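PDB 2QL3: probable transcriptional regulator, LysR family protein, which probably acts as a DNA-binding transcriptional regulator of the LysR family, represented here by its C-terminal substrate-binding (effector) domain. Local coordinates for the interface of chains A and B. Coordinates in Å, arbitrary orientation; residue numbers count along the deposited sequence, not the author numbering. Chains: chain A/B, Probable transcriptional regulator, LysR family protein.

The interface of chains A and B. Residues chain A 13, 17, 40; chain B 137, 139-140, 164.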
loop_
_atom_site.group_PDB
_atom_site.type_symbol
_atom_site.label_atom_id
_atom_site.label_comp_id
_atom_site.label_asym_id
_atom_site.label_seq_id
_atom_site.Cartn_x
_atom_site.Cartn_y
_atom_site.Cartn_z
ATOM N N PRO A 13 -2.915 -5.715 -5.837
ATOM C CA PRO A 13 -2.983 -4.856 -4.636
ATOM C C PRO A 13 -3.348 -3.374 -4.824
ATOM O O PRO A 13 -4.095 -2.859 -4.014
ATOM C CB PRO A 13 -1.591 -5.054 -3.960
ATOM C CG PRO A 13 -1.181 -6.479 -4.431
ATOM C CD PRO A 13 -1.671 -6.503 -5.890
ATOM N N PRO A 17 -7.587 -0.814 -2.730
ATOM C CA PRO A 17 -8.235 0.387 -2.072
ATOM C C PRO A 17 -9.011 1.355 -2.982
ATOM O O PRO A 17 -9.708 2.228 -2.508
ATOM C CB PRO A 17 -7.058 1.138 -1.454
ATOM C CG PRO A 17 -5.816 0.600 -2.131
ATOM C CD PRO A 17 -6.152 -0.582 -3.008
ATOM N N GLU A 40 -6.018 -10.281 -2.341
ATOM C CA GLU A 40 -5.139 -9.473 -3.165
ATOM C C GLU A 40 -3.924 -10.304 -3.487
ATOM O O GLU A 40 -3.373 -10.945 -2.605
ATOM C CB GLU A 40 -4.649 -8.256 -2.375
ATOM C CG GLU A 40 -5.550 -7.093 -2.471
ATOM C CD GLU A 40 -5.234 -5.995 -1.468
ATOM O OE1 GLU A 40 -4.855 -6.332 -0.316
ATOM O OE2 GLU A 40 -5.367 -4.809 -1.828
ATOM N N ASN B 137 -2.145 -4.900 2.601
ATOM C CA ASN B 137 -2.066 -3.528 2.092
ATOM C C ASN B 137 -2.719 -2.538 3.072
ATOM O O ASN B 137 -3.932 -2.558 3.266
ATOM C CB ASN B 137 -2.755 -3.485 0.695
ATOM C CG ASN B 137 -2.413 -2.245 -0.121
ATOM O OD1 ASN B 137 -1.326 -1.687 0.018
ATOM N ND2 ASN B 137 -3.282 -1.887 -1.068
ATOM N N GLU B 139 -3.481 0.634 2.903
ATOM C CA GLU B 139 -4.557 1.435 2.367
ATOM C C GLU B 139 -5.788 0.584 2.089
ATOM O O GLU B 139 -6.909 1.074 2.146
ATOM C CB GLU B 139 -4.175 2.236 1.105
ATOM C CG GLU B 139 -5.316 3.251 0.694
ATOM C CD GLU B 139 -5.719 4.333 1.804
ATOM O OE1 GLU B 139 -6.779 4.955 1.629
ATOM O OE2 GLU B 139 -5.025 4.510 2.852
ATOM N N THR B 140 -5.588 -0.682 1.755
ATOM C CA THR B 140 -6.761 -1.492 1.491
ATOM C C THR B 140 -7.538 -1.627 2.786
ATOM O O THR B 140 -8.740 -1.450 2.764
ATOM C CB THR B 140 -6.425 -2.871 0.921
ATOM O OG1 THR B 140 -5.601 -2.701 -0.227
ATOM C CG2 THR B 140 -7.686 -3.687 0.582
ATOM N N TYR B 164 -8.357 6.545 -0.203
ATOM C CA TYR B 164 -8.224 6.672 -1.635
ATOM C C TYR B 164 -9.558 6.909 -2.314
ATOM O O TYR B 164 -9.603 7.565 -3.323
ATOM C CB TYR B 164 -7.589 5.385 -2.163
ATOM C CG TYR B 164 -6.072 5.322 -2.055
ATOM C CD1 TYR B 164 -5.379 4.334 -2.762
ATOM C CD2 TYR B 164 -5.344 6.237 -1.276
ATOM C CE1 TYR B 164 -4.027 4.226 -2.711
ATOM C CE2 TYR B 164 -3.943 6.116 -1.179
ATOM C CZ TYR B 164 -3.320 5.086 -1.932
ATOM O OH TYR B 164 -1.992 4.934 -1.895
#
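With CG anti to its carbonyl carbon (chi1 -88°), A:Glu40 runs extended toward B:Thr140, which comes from the opposite direction and turns its hydroxyl beside its own backbone N (chi1 -54°) to face the carboxylate. B:Thr140 OG1 donates to A:Glu40 OE2 at 2.7 Å, reaching the syn side of the carboxylate and 15° from its plane. The threonine methyl CG2 lies 3.9 Å from A:Glu40 CD, so hydroxyl and methyl both lie against the acid group.

The same hydroxyl oxygen accepts B:Asn137 ND2 from within its own chain, the two atoms 2.6 Å apart, with OG1 tilted out of the amide plane. This bond within chain B helps fix the rotation of both side chains and may polarise the hydroxyl toward the carboxylate. The amide nitrogen B:Asn137 ND2 also comes within 3.2 Å of the backbone carbonyl A:Pro13 O, a polar approach beside the main bond. A valine in place of B:Thr140 would probably leave the A:Glu40 carboxylate without its hydroxyl donor and the B:Asn137 amide freer to turn.

Next to this polar cluster, the ring of A:Pro17 packs against the start of a chain B helix. Its CB touches B:Glu139 CG at 3.5 Å, and its CG reaches B:Tyr164 CD1 at 3.8 Å. B:Glu139 CG lies over the centre of one face of the B:Tyr164 ring, and the bend beyond it swings the carboxylate back, so that OE1 accepts B:Tyr164 N at 2.9 Å. The glutamate thereby ties the tyrosine loop to the helix, and both partners support the proline.

In the fold, A:Glu40 ends strand 34-40, and A:Pro13 and A:Pro17 belong to 3-10 helix 13-15 and the loop after it; they face the N-terminal end of helix 138-147 of chain B. The patch recurs with the chains exchanged in this two-fold assembly, which may reflect dimerisation of the effector domain.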